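Local coordinates for aminopeptidase N (Francisella tularensis subsp. tularensis, PDB 5DLL), which catalyses the zinc-dependent release of N-terminal amino acids from peptides and probably takes part in the degradation of intracellular peptides, at residues Pro371-Ile376 against Leu482-Gln487; Gln642-Leu647 against Met685-Gln690; Ser222-Ala227 against Leu259-Ile264. All coordinates share one frame; numbering follows the deposited sequence.

From the N terminus the three contacts follow one another in series, none nested in or crossing another. Contact 3 comes first: it closes the loop that runs from strand 220-227 through helix 236-253 to strand 261-267, pairing the two strands in a mixed sheet. Contact 1 spans more than a hundred residues and joins a loop after helix 349-369, in the peptidase M1 family region, to a loop between two strands of the Ig-like region. Contact 2 is local again, setting helix 629-646 against the turn before helix 691-703 in the helical ARM-type region. Contacts 1 and 3 lie on opposite sides of the chain's centre, their centres about 43 Å apart.

Contact 1: residues Pro371-Ile376 against Leu482-Gln487; sequences PMSHPI and LPTADQ
Neither segment is regular helix or strand, and the two backbones meet as loops, with the CA atoms of Pro371 and Ala485 5.6 Å apart and those of His374 and Asp486 further off at 6.4 Å. The 482-487 loop is curled on itself by a backbone hydrogen bond from Thr484 N to Gln487 O (2.9 Å), and in this turn Ala485 and Asp486 point their CB atoms toward the other loop. Ser373 carries the contact: its OG, set between the backbone N and the carbonyl carbon (chi1 61°), donates to Asp486 OD1 at 2.8 Å. The hydroxyl meets that oxygen from above the carboxylate plane, 42° out of it, and also lies against Thr484 CB. Asp486 CG takes the same crowded position on its own backbone, which brings the carboxylate across the gap: OD2 reaches His374 CA at 3.7 Å and meets Pro375 CD tip to tip at 3.8 Å. Ala485 sets its CB beside Pro371 O, and its backbone N lies near Ser373 OG without bonding to it. Within 371-376, His374 ND1 donates in its ring plane to Met372 O (2.9 Å, N-H...O angle 167°), bracing this part of the loop; on its other side the ring is tied to Thr389 OG1 through NE2. Lys490 NZ holds Thr484 OG1 and Gln487 OE1, and Ser455 touches both Ser373 and Thr484. Modest in buried area and lying near the surface, away from the zinc site, this is a polar loop-to-loop junction between the peptidase M1 region and the Ig-like fold that follows it in this family.

Contact 2: residues Gln642-Leu647 against Met685-Gln690; sequences QLADKL and MNASDQ
A two-pronged grip by the Asp645 carboxylate on Ser688 carries the contact. OD1 accepts the backbone N of Ser688 at 3.1 Å, with an N-H...O angle of 168°, and OD2 accepts Ser688 OG at 2.8 Å. Both oxygens use their syn lone pairs, so the flat group presents its open end to one residue and its rotation is fixed by two bonds. The torsion that allows this places CG anti to the carbonyl carbon, beside the backbone N (chi1 -78°); Ser688 OG sits beside its own backbone N in the same way. Next to the grip, methyl groups close the gap. Ala644 CB rests on Asn686 O at 3.6 Å, and Ala687 CB lies 3.5 Å from Asp645 OD1 and 4.1 Å from Ala644 CB. The CA atoms of Ala644 and Ala687 are 4.9 Å apart, the closest pairing of the two backbones. In the second shell Asn641, one turn back on the helix, donates through ND2 to Ser688 OG. The turn itself is braced by Gln690 NE2, which reaches back to Met685 O at 2.9 Å, and Asp689 OD1 caps Lys691 N. The connection from helix 668-685 into helix 691-703 is thereby docked on the C-terminal end of helix 629-646, whose Leu643 packs away from it on helix 588-598, while Ala687 touches Lys648 of helix 648-658.

Contact 3: residues Ser222-Ala227 against Leu259-Ile264; sequences SLEIYA and LDTFMI
The ring of Tyr226 is engaged at its edge: Ile264 O and Met263 CG both lie near the ring plane, the latter 4.3 Å from CE2. At the tip of the ring OH donates to Glu224 OE1 at 2.9 Å, in the plane of the ring but 66° out of the carboxylate plane. Leu223 CD2 approaches the Phe262 ring obliquely, and its closest atom of that side chain is CB, at 4.0 Å; the ring also forms an edge-to-face stack with Tyr257. These side chains belong to two parallel strands, their axes 18° apart, in the register Ser222-Thr261, Leu223-Phe262, Glu224-Met263 and Ile225-Ile264. Ser222, Glu224 and Tyr226 turn their backbone N-H groups to the partner strand, giving a ladder in which Phe262 N meets Ser222 O at 2.8 Å, nearly along the C=O axis (178°), and Tyr226 N meets Ile264 O at 2.7 Å. Between those bonds lie CA-H...O contacts, such as Thr261 CA to Ser222 O. Leu223, Ile225, Phe262 and Ile264 share one face; the Ile225 and Ile264 side chains lie side by side, with CG1 of the former 4.0 Å from CB of the latter, and Leu223 and Ile264 pack on helix 236-253, the connection of this beta-alpha-beta unit. Glu224 extends along Met263 on the other face, where OE1 comes within 3.6 Å of Met263 CG. The side chain of Phe262 is about 9 Å from that of the zinc ligand His313, near the metal site without touching it. Chemically, one face is apolar and is covered in part by helix 236-253, through Leu223 and Ile264, while on the other the Tyr226 hydroxyl, and possibly the nearby Lys210, may favour the ionised form of Glu224.

Contact 1: residues Pro371-Ile376 against Leu482-Gln487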
ATOM      1  N   PRO A 371      -2.217  12.691  17.695  1.00 71.14           N
ATOM      2  CA  PRO A 371      -3.546  12.604  18.314  1.00 71.63           C
ATOM      3  C   PRO A 371      -4.481  11.607  17.625  1.00 72.13           C
ATOM      4  O   PRO A 371      -5.448  11.155  18.236  1.00 69.28           O
ATOM      5  CB  PRO A 371      -4.102  14.025  18.159  1.00 69.20           C
ATOM      6  CG  PRO A 371      -2.903  14.897  18.040  1.00 71.08           C
ATOM      7  CD  PRO A 371      -1.883  14.076  17.310  1.00 69.42           C
ATOM      8  N   MET A 372      -4.190  11.274  16.366  1.00 77.46           N
ATOM      9  CA  MET A 372      -4.983  10.309  15.600  1.00 70.94           C
ATOM     10  C   MET A 372      -4.644   8.855  15.938  1.00 58.71           C
ATOM     11  O   MET A 372      -5.203   7.943  15.331  1.00 57.54           O
ATOM     12  CB  MET A 372      -4.775  10.527  14.095  1.00 78.41           C
ATOM     13  CG  MET A 372      -5.078  11.937  13.603  1.00 92.38           C
ATOM     14  SD  MET A 372      -6.819  12.386  13.754  1.00102.39           S
ATOM     15  CE  MET A 372      -7.547  11.398  12.445  1.00 90.11           C
ATOM     16  N   SER A 373      -3.737   8.637  16.892  1.00 55.51           N
ATOM     17  CA  SER A 373      -3.286   7.293  17.258  1.00 52.27           C
ATOM     18  C   SER A 373      -4.444   6.346  17.564  1.00 50.06           C
ATOM     19  O   SER A 373      -5.434   6.743  18.175  1.00 53.05           O
ATOM     20  CB  SER A 373      -2.360   7.359  18.473  1.00 51.92           C
ATOM     21  OG  SER A 373      -3.038   7.898  19.595  1.00 56.23           O
ATOM     22  N   HIS A 374      -4.308   5.095  17.131  1.00 49.14           N
ATOM     23  CA  HIS A 374      -5.329   4.077  17.372  1.00 50.15           C
ATOM     24  C   HIS A 374      -4.751   2.661  17.288  1.00 46.50           C
ATOM     25  O   HIS A 374      -3.647   2.474  16.771  1.00 47.56           O
ATOM     26  CB  HIS A 374      -6.508   4.240  16.393  1.00 49.94           C
ATOM     27  CG  HIS A 374      -6.125   4.183  14.943  1.00 42.62           C
ATOM     28  ND1 HIS A 374      -5.528   5.240  14.289  1.00 42.22           N
ATOM     29  CD2 HIS A 374      -6.286   3.211  14.015  1.00 42.58           C
ATOM     30  CE1 HIS A 374      -5.322   4.914  13.025  1.00 40.78           C
ATOM     31  NE2 HIS A 374      -5.774   3.688  12.833  1.00 41.86           N
ATOM     32  N   PRO A 375      -5.486   1.662  17.819  1.00 46.25           N
ATOM     33  CA  PRO A 375      -5.064   0.273  17.636  1.00 44.89           C
ATOM     34  C   PRO A 375      -5.430  -0.217  16.239  1.00 48.38           C
ATOM     35  O   PRO A 375      -6.191   0.448  15.532  1.00 51.38           O
ATOM     36  CB  PRO A 375      -5.863  -0.498  18.706  1.00 43.40           C
ATOM     37  CG  PRO A 375      -6.669   0.517  19.460  1.00 43.27           C
ATOM     38  CD  PRO A 375      -6.731   1.743  18.604  1.00 43.14           C
ATOM     39  N   ILE A 376      -4.902  -1.370  15.843  1.00 50.65           N
ATOM     40  CA  ILE A 376      -5.226  -1.936  14.528  1.00 49.21           C
ATOM     41  C   ILE A 376      -6.685  -2.420  14.469  1.00 46.68           C
ATOM     42  O   ILE A 376      -7.286  -2.476  13.385  1.00 42.25           O
ATOM     43  CB  ILE A 376      -4.231  -3.044  14.102  1.00 42.37           C
ATOM     44  CG1 ILE A 376      -4.326  -4.275  15.013  1.00 40.28           C
ATOM     45  CG2 ILE A 376      -2.812  -2.485  14.081  1.00 43.53           C
ATOM     46  CD1 ILE A 376      -3.544  -5.472  14.511  1.00 38.12           C
ATOM     47  N   LEU A 482       4.385   4.131  26.011  1.00 79.87           N
ATOM     48  CA  LEU A 482       3.846   5.301  26.703  1.00 80.47           C
ATOM     49  C   LEU A 482       2.347   5.497  26.450  1.00 77.59           C
ATOM     50  O   LEU A 482       1.809   4.968  25.477  1.00 72.66           O
ATOM     51  CB  LEU A 482       4.608   6.558  26.261  1.00 80.55           C
ATOM     52  CG  LEU A 482       6.115   6.575  26.525  1.00 81.90           C
ATOM     53  CD1 LEU A 482       6.737   7.805  25.882  1.00 82.67           C
ATOM     54  CD2 LEU A 482       6.410   6.531  28.019  1.00 83.97           C
ATOM     55  N   PRO A 483       1.668   6.261  27.327  1.00 77.88           N
ATOM     56  CA  PRO A 483       0.258   6.587  27.105  1.00 77.82           C
ATOM     57  C   PRO A 483       0.026   7.396  25.827  1.00 77.66           C
ATOM     58  O   PRO A 483       0.880   8.190  25.437  1.00 75.96           O
ATOM     59  CB  PRO A 483      -0.112   7.425  28.339  1.00 79.79           C
ATOM     60  CG  PRO A 483       1.179   7.894  28.903  1.00 81.40           C
ATOM     61  CD  PRO A 483       2.147   6.792  28.616  1.00 81.20           C
ATOM     62  N   THR A 484      -1.124   7.175  25.189  1.00 80.12           N
ATOM     63  CA  THR A 484      -1.523   7.902  23.979  1.00 78.66           C
ATOM     64  C   THR A 484      -2.830   8.661  24.216  1.00 81.62           C
ATOM     65  O   THR A 484      -3.450   8.542  25.276  1.00 81.76           O
ATOM     66  CB  THR A 484      -1.713   6.944  22.783  1.00 72.76           C
ATOM     67  OG1 THR A 484      -2.551   5.849  23.170  1.00 72.37           O
ATOM     68  CG2 THR A 484      -0.378   6.411  22.307  1.00 69.19           C
ATOM     69  N   ALA A 485      -3.240   9.444  23.221  1.00 81.03           N
ATOM     70  CA  ALA A 485      -4.485  10.202  23.295  1.00 85.93           C
ATOM     71  C   ALA A 485      -5.711   9.289  23.444  1.00 91.27           C
ATOM     72  O   ALA A 485      -6.617   9.581  24.233  1.00 92.55           O
ATOM     73  CB  ALA A 485      -4.630  11.090  22.067  1.00 82.46           C
ATOM     74  N   ASP A 486      -5.727   8.185  22.695  1.00 85.82           N
ATOM     75  CA  ASP A 486      -6.863   7.251  22.699  1.00 83.26           C
ATOM     76  C   ASP A 486      -6.952   6.392  23.970  1.00 82.39           C
ATOM     77  O   ASP A 486      -8.051   6.046  24.414  1.00 80.91           O
ATOM     78  CB  ASP A 486      -6.852   6.363  21.444  1.00 79.79           C
ATOM     79  CG  ASP A 486      -5.558   5.580  21.282  1.00 79.04           C
ATOM     80  OD1 ASP A 486      -4.470   6.195  21.326  1.00 77.65           O
ATOM     81  OD2 ASP A 486      -5.633   4.350  21.094  1.00 76.28           O
ATOM     82  N   GLN A 487      -5.801   6.048  24.546  1.00 80.77           N
ATOM     83  CA  GLN A 487      -5.763   5.339  25.827  1.00 85.00           C
ATOM     84  C   GLN A 487      -4.405   5.475  26.512  1.00 86.86           C
ATOM     85  O   GLN A 487      -3.365   5.479  25.851  1.00 84.01           O
ATOM     86  CB  GLN A 487      -6.106   3.858  25.644  1.00 83.62           C
ATOM     87  CG  GLN A 487      -5.343   3.168  24.525  1.00 81.09           C
ATOM     88  CD  GLN A 487      -5.239   1.665  24.713  1.00 78.82           C
ATOM     89  OE1 GLN A 487      -4.269   1.045  24.282  1.00 78.24           O
ATOM     90  NE2 GLN A 487      -6.234   1.075  25.361  1.00 81.92           N
TER

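Contact 2: residues Gln642-Leu647 against Met685-Gln690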
ATOM      1  N   GLN A 642      32.799  12.918  -0.133  1.00 49.11           N
ATOM      2  CA  GLN A 642      33.991  12.165   0.252  1.00 47.37           C
ATOM      3  C   GLN A 642      33.990  10.761  -0.355  1.00 46.38           C
ATOM      4  O   GLN A 642      34.952  10.369  -1.017  1.00 63.67           O
ATOM      5  CB  GLN A 642      34.136  12.100   1.775  1.00 47.63           C
ATOM      6  CG  GLN A 642      34.634  13.402   2.389  1.00 51.16           C
ATOM      7  CD  GLN A 642      35.009  13.270   3.856  1.00 62.97           C
ATOM      8  OE1 GLN A 642      35.481  12.224   4.299  1.00 69.58           O
ATOM      9  NE2 GLN A 642      34.812  14.345   4.617  1.00 64.46           N
ATOM     10  N   LEU A 643      32.905  10.022  -0.148  1.00 47.02           N
ATOM     11  CA  LEU A 643      32.761   8.674  -0.713  1.00 46.33           C
ATOM     12  C   LEU A 643      32.925   8.679  -2.229  1.00 52.71           C
ATOM     13  O   LEU A 643      33.566   7.794  -2.794  1.00 56.08           O
ATOM     14  CB  LEU A 643      31.391   8.095  -0.373  1.00 44.12           C
ATOM     15  CG  LEU A 643      31.112   7.797   1.100  1.00 41.94           C
ATOM     16  CD1 LEU A 643      29.614   7.667   1.332  1.00 39.92           C
ATOM     17  CD2 LEU A 643      31.839   6.534   1.535  1.00 46.09           C
ATOM     18  N   ALA A 644      32.323   9.675  -2.874  1.00 50.49           N
ATOM     19  CA  ALA A 644      32.431   9.860  -4.320  1.00 47.05           C
ATOM     20  C   ALA A 644      33.878   9.959  -4.790  1.00 46.26           C
ATOM     21  O   ALA A 644      34.237   9.368  -5.810  1.00 44.83           O
ATOM     22  CB  ALA A 644      31.671  11.109  -4.740  1.00 48.37           C
ATOM     23  N   ASP A 645      34.691  10.710  -4.042  1.00 48.21           N
ATOM     24  CA  ASP A 645      36.080  11.014  -4.418  1.00 50.87           C
ATOM     25  C   ASP A 645      37.076   9.929  -4.013  1.00 51.29           C
ATOM     26  O   ASP A 645      37.932   9.537  -4.811  1.00 52.44           O
ATOM     27  CB  ASP A 645      36.522  12.352  -3.808  1.00 54.31           C
ATOM     28  CG  ASP A 645      35.992  13.559  -4.573  1.00 61.33           C
ATOM     29  OD1 ASP A 645      35.689  13.437  -5.780  1.00 67.12           O
ATOM     30  OD2 ASP A 645      35.895  14.645  -3.965  1.00 68.39           O
ATOM     31  N   LYS A 646      36.977   9.458  -2.772  1.00 50.78           N
ATOM     32  CA  LYS A 646      37.891   8.427  -2.277  1.00 53.26           C
ATOM     33  C   LYS A 646      37.689   7.104  -3.014  1.00 49.72           C
ATOM     34  O   LYS A 646      38.657   6.491  -3.458  1.00 65.98           O
ATOM     35  CB  LYS A 646      37.731   8.220  -0.769  1.00 56.51           C
ATOM     36  CG  LYS A 646      38.004   9.467   0.056  1.00 67.23           C
ATOM     37  CD  LYS A 646      38.484   9.125   1.458  1.00 81.02           C
ATOM     38  CE  LYS A 646      38.240  10.266   2.434  1.00 82.44           C
ATOM     39  NZ  LYS A 646      38.705  11.582   1.914  1.00 84.71           N
ATOM     40  N   LEU A 647      36.435   6.679  -3.160  1.00 41.53           N
ATOM     41  CA  LEU A 647      36.121   5.436  -3.867  1.00 43.73           C
ATOM     42  C   LEU A 647      35.754   5.679  -5.336  1.00 44.55           C
ATOM     43  O   LEU A 647      34.981   4.914  -5.915  1.00 39.82           O
ATOM     44  CB  LEU A 647      34.973   4.695  -3.167  1.00 44.36           C
ATOM     45  CG  LEU A 647      35.052   4.563  -1.642  1.00 49.34           C
ATOM     46  CD1 LEU A 647      33.832   3.831  -1.112  1.00 52.23           C
ATOM     47  CD2 LEU A 647      36.325   3.850  -1.220  1.00 57.11           C
ATOM     48  N   MET A 685      28.647  11.667 -10.022  1.00 50.57           N
ATOM     49  CA  MET A 685      28.193  13.058 -10.182  1.00 54.14           C
ATOM     50  C   MET A 685      28.394  13.893  -8.920  1.00 49.80           C
ATOM     51  O   MET A 685      28.658  15.090  -9.003  1.00 54.47           O
ATOM     52  CB  MET A 685      26.723  13.094 -10.585  1.00 51.61           C
ATOM     53  CG  MET A 685      26.461  12.547 -11.975  1.00 55.37           C
ATOM     54  SD  MET A 685      27.153  13.591 -13.274  1.00 62.70           S
ATOM     55  CE  MET A 685      26.204  12.986 -14.663  1.00 67.14           C
ATOM     56  N   ASN A 686      28.277  13.260  -7.758  1.00 45.60           N
ATOM     57  CA  ASN A 686      28.597  13.922  -6.496  1.00 47.64           C
ATOM     58  C   ASN A 686      30.108  14.038  -6.226  1.00 48.71           C
ATOM     59  O   ASN A 686      30.515  14.484  -5.155  1.00 50.82           O
ATOM     60  CB  ASN A 686      27.903  13.207  -5.336  1.00 46.85           C
ATOM     61  CG  ASN A 686      26.398  13.313  -5.412  1.00 50.04           C
ATOM     62  OD1 ASN A 686      25.701  12.316  -5.606  1.00 57.37           O
ATOM     63  ND2 ASN A 686      25.885  14.528  -5.274  1.00 66.98           N
ATOM     64  N   ALA A 687      30.932  13.634  -7.191  1.00 51.40           N
ATOM     65  CA  ALA A 687      32.374  13.841  -7.113  1.00 54.61           C
ATOM     66  C   ALA A 687      32.731  15.304  -7.370  1.00 53.60           C
ATOM     67  O   ALA A 687      31.935  16.054  -7.939  1.00 58.88           O
ATOM     68  CB  ALA A 687      33.080  12.948  -8.119  1.00 55.49           C
ATOM     69  N   SER A 688      33.934  15.696  -6.950  1.00 51.80           N
ATOM     70  CA  SER A 688      34.446  17.051  -7.181  1.00 53.22           C
ATOM     71  C   SER A 688      34.693  17.344  -8.664  1.00 52.50           C
ATOM     72  O   SER A 688      34.593  18.492  -9.086  1.00 53.26           O
ATOM     73  CB  SER A 688      35.733  17.287  -6.389  1.00 54.74           C
ATOM     74  OG  SER A 688      35.484  17.267  -4.996  1.00 49.67           O
ATOM     75  N   ASP A 689      35.030  16.315  -9.441  1.00 53.17           N
ATOM     76  CA  ASP A 689      35.068  16.425 -10.901  1.00 55.94           C
ATOM     77  C   ASP A 689      33.967  15.561 -11.531  1.00 53.68           C
ATOM     78  O   ASP A 689      33.966  14.335 -11.401  1.00 55.19           O
ATOM     79  CB  ASP A 689      36.441  16.020 -11.444  1.00 58.61           C
ATOM     80  CG  ASP A 689      36.682  16.507 -12.873  1.00 63.10           C
ATOM     81  OD1 ASP A 689      35.744  17.036 -13.509  1.00 62.23           O
ATOM     82  OD2 ASP A 689      37.822  16.365 -13.362  1.00 65.00           O
ATOM     83  N   GLN A 690      33.032  16.212 -12.215  1.00 57.03           N
ATOM     84  CA  GLN A 690      31.921  15.519 -12.868  1.00 60.27           C
ATOM     85  C   GLN A 690      32.255  15.074 -14.292  1.00 60.99           C
ATOM     86  O   GLN A 690      31.437  14.421 -14.943  1.00 66.51           O
ATOM     87  CB  GLN A 690      30.683  16.417 -12.889  1.00 58.23           C
ATOM     88  CG  GLN A 690      30.173  16.782 -11.507  1.00 57.99           C
ATOM     89  CD  GLN A 690      28.906  17.609 -11.559  1.00 62.46           C
ATOM     90  OE1 GLN A 690      28.748  18.475 -12.420  1.00 78.72           O
ATOM     91  NE2 GLN A 690      27.992  17.346 -10.633  1.00 61.92           N
TER

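Contact 3: residues Ser222-Ala227 against Leu259-Ile264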
ATOM      1  N   SER A 222     -10.555 -19.612 -17.508  1.00 50.70           N
ATOM      2  CA  SER A 222     -10.512 -18.537 -18.495  1.00 53.44           C
ATOM      3  C   SER A 222     -10.119 -17.217 -17.821  1.00 49.10           C
ATOM      4  O   SER A 222     -10.740 -16.799 -16.842  1.00 43.48           O
ATOM      5  CB  SER A 222     -11.861 -18.400 -19.205  1.00 56.22           C
ATOM      6  OG  SER A 222     -11.760 -17.524 -20.313  1.00 65.95           O
ATOM      7  N   LEU A 223      -9.066 -16.587 -18.337  1.00 49.63           N
ATOM      8  CA  LEU A 223      -8.618 -15.280 -17.859  1.00 50.32           C
ATOM      9  C   LEU A 223      -9.037 -14.221 -18.879  1.00 53.21           C
ATOM     10  O   LEU A 223      -8.911 -14.436 -20.088  1.00 46.62           O
ATOM     11  CB  LEU A 223      -7.099 -15.266 -17.657  1.00 43.65           C
ATOM     12  CG  LEU A 223      -6.505 -16.381 -16.786  1.00 44.52           C
ATOM     13  CD1 LEU A 223      -5.015 -16.150 -16.570  1.00 43.20           C
ATOM     14  CD2 LEU A 223      -7.212 -16.494 -15.443  1.00 44.42           C
ATOM     15  N   GLU A 224      -9.550 -13.090 -18.392  1.00 47.03           N
ATOM     16  CA  GLU A 224     -10.127 -12.076 -19.269  1.00 47.37           C
ATOM     17  C   GLU A 224      -9.907 -10.667 -18.729  1.00 48.56           C
ATOM     18  O   GLU A 224     -10.569 -10.251 -17.783  1.00 56.91           O
ATOM     19  CB  GLU A 224     -11.628 -12.330 -19.453  1.00 51.34           C
ATOM     20  CG  GLU A 224     -11.986 -13.745 -19.893  1.00 55.94           C
ATOM     21  CD  GLU A 224     -13.459 -13.926 -20.207  1.00 58.83           C
ATOM     22  OE1 GLU A 224     -14.289 -13.114 -19.737  1.00 61.85           O
ATOM     23  OE2 GLU A 224     -13.786 -14.894 -20.927  1.00 60.34           O
ATOM     24  N   ILE A 225      -8.973  -9.938 -19.333  1.00 48.58           N
ATOM     25  CA  ILE A 225      -8.800  -8.517 -19.042  1.00 47.93           C
ATOM     26  C   ILE A 225      -9.609  -7.709 -20.056  1.00 48.41           C
ATOM     27  O   ILE A 225      -9.482  -7.926 -21.262  1.00 49.12           O
ATOM     28  CB  ILE A 225      -7.317  -8.091 -19.090  1.00 46.74           C
ATOM     29  CG1 ILE A 225      -6.536  -8.790 -17.974  1.00 46.61           C
ATOM     30  CG2 ILE A 225      -7.186  -6.578 -18.954  1.00 50.08           C
ATOM     31  CD1 ILE A 225      -5.048  -8.503 -17.980  1.00 47.84           C
ATOM     32  N   TYR A 226     -10.436  -6.792 -19.554  1.00 44.27           N
ATOM     33  CA  TYR A 226     -11.282  -5.937 -20.384  1.00 46.17           C
ATOM     34  C   TYR A 226     -10.907  -4.467 -20.208  1.00 51.57           C
ATOM     35  O   TYR A 226     -10.761  -3.981 -19.084  1.00 44.35           O
ATOM     36  CB  TYR A 226     -12.752  -6.118 -20.007  1.00 47.74           C
ATOM     37  CG  TYR A 226     -13.352  -7.437 -20.436  1.00 49.53           C
ATOM     38  CD1 TYR A 226     -13.872  -7.600 -21.717  1.00 50.70           C
ATOM     39  CD2 TYR A 226     -13.415  -8.515 -19.560  1.00 49.57           C
ATOM     40  CE1 TYR A 226     -14.429  -8.804 -22.117  1.00 54.51           C
ATOM     41  CE2 TYR A 226     -13.968  -9.726 -19.951  1.00 53.33           C
ATOM     42  CZ  TYR A 226     -14.474  -9.866 -21.231  1.00 56.09           C
ATOM     43  OH  TYR A 226     -15.027 -11.067 -21.627  1.00 55.52           O
ATOM     44  N   ALA A 227     -10.760  -3.762 -21.326  1.00 54.99           N
ATOM     45  CA  ALA A 227     -10.485  -2.325 -21.316  1.00 51.85           C
ATOM     46  C   ALA A 227     -10.825  -1.719 -22.675  1.00 54.40           C
ATOM     47  O   ALA A 227     -11.103  -2.439 -23.631  1.00 60.13           O
ATOM     48  CB  ALA A 227      -9.027  -2.064 -20.971  1.00 47.27           C
ATOM     49  N   LEU A 259     -13.266 -20.717  -9.398  1.00 38.19           N
ATOM     50  CA  LEU A 259     -14.224 -20.570 -10.501  1.00 39.76           C
ATOM     51  C   LEU A 259     -13.594 -20.932 -11.838  1.00 39.48           C
ATOM     52  O   LEU A 259     -12.380 -21.069 -11.938  1.00 44.66           O
ATOM     53  CB  LEU A 259     -14.732 -19.130 -10.572  1.00 41.20           C
ATOM     54  CG  LEU A 259     -15.328 -18.536  -9.292  1.00 40.61           C
ATOM     55  CD1 LEU A 259     -15.412 -17.021  -9.406  1.00 38.69           C
ATOM     56  CD2 LEU A 259     -16.695 -19.137  -8.994  1.00 41.82           C
ATOM     57  N   ASP A 260     -14.428 -21.075 -12.865  1.00 40.71           N
ATOM     58  CA  ASP A 260     -13.956 -21.428 -14.211  1.00 42.36           C
ATOM     59  C   ASP A 260     -13.522 -20.219 -15.023  1.00 38.01           C
ATOM     60  O   ASP A 260     -12.975 -20.383 -16.114  1.00 35.00           O
ATOM     61  CB  ASP A 260     -15.044 -22.165 -14.998  1.00 46.77           C
ATOM     62  CG  ASP A 260     -15.556 -23.392 -14.282  1.00 55.58           C
ATOM     63  OD1 ASP A 260     -14.824 -23.931 -13.421  1.00 58.86           O
ATOM     64  OD2 ASP A 260     -16.697 -23.810 -14.579  1.00 64.48           O
ATOM     65  N   THR A 261     -13.796 -19.015 -14.520  1.00 38.59           N
ATOM     66  CA  THR A 261     -13.377 -17.783 -15.195  1.00 36.76           C
ATOM     67  C   THR A 261     -12.979 -16.697 -14.193  1.00 31.47           C
ATOM     68  O   THR A 261     -13.486 -16.652 -13.082  1.00 30.30           O
ATOM     69  CB  THR A 261     -14.451 -17.265 -16.190  1.00 36.44           C
ATOM     70  OG1 THR A 261     -14.151 -15.919 -16.582  1.00 37.52           O
ATOM     71  CG2 THR A 261     -15.833 -17.309 -15.591  1.00 37.46           C
ATOM     72  N   PHE A 262     -12.048 -15.844 -14.603  1.00 30.50           N
ATOM     73  CA  PHE A 262     -11.530 -14.773 -13.761  1.00 31.84           C
ATOM     74  C   PHE A 262     -11.337 -13.551 -14.637  1.00 35.09           C
ATOM     75  O   PHE A 262     -10.606 -13.604 -15.629  1.00 39.31           O
ATOM     76  CB  PHE A 262     -10.197 -15.183 -13.138  1.00 35.54           C
ATOM     77  CG  PHE A 262      -9.523 -14.089 -12.358  1.00 32.17           C
ATOM     78  CD1 PHE A 262      -9.847 -13.863 -11.029  1.00 31.73           C
ATOM     79  CD2 PHE A 262      -8.552 -13.292 -12.953  1.00 32.54           C
ATOM     80  CE1 PHE A 262      -9.226 -12.852 -10.307  1.00 31.45           C
ATOM     81  CE2 PHE A 262      -7.927 -12.283 -12.238  1.00 33.15           C
ATOM     82  CZ  PHE A 262      -8.264 -12.061 -10.910  1.00 31.24           C
ATOM     83  N   MET A 263     -11.989 -12.454 -14.267  1.00 35.38           N
ATOM     84  CA  MET A 263     -12.050 -11.271 -15.109  1.00 34.79           C
ATOM     85  C   MET A 263     -11.411 -10.076 -14.425  1.00 35.41           C
ATOM     86  O   MET A 263     -11.428  -9.966 -13.199  1.00 36.49           O
ATOM     87  CB  MET A 263     -13.504 -10.949 -15.448  1.00 35.30           C
ATOM     88  CG  MET A 263     -14.170 -11.977 -16.347  1.00 34.75           C
ATOM     89  SD  MET A 263     -15.960 -11.788 -16.395  1.00 36.13           S
ATOM     90  CE  MET A 263     -16.433 -12.505 -14.821  1.00 35.08           C
ATOM     91  N   ILE A 264     -10.830  -9.198 -15.234  1.00 39.60           N
ATOM     92  CA  ILE A 264     -10.359  -7.893 -14.784  1.00 45.74           C
ATOM     93  C   ILE A 264     -10.949  -6.849 -15.718  1.00 44.86           C
ATOM     94  O   ILE A 264     -11.069  -7.088 -16.920  1.00 53.23           O
ATOM     95  CB  ILE A 264      -8.820  -7.784 -14.801  1.00 48.21           C
ATOM     96  CG1 ILE A 264      -8.212  -8.673 -13.714  1.00 48.06           C
ATOM     97  CG2 ILE A 264      -8.374  -6.335 -14.612  1.00 48.40           C
ATOM     98  CD1 ILE A 264      -6.698  -8.718 -13.730  1.00 41.31           C
TER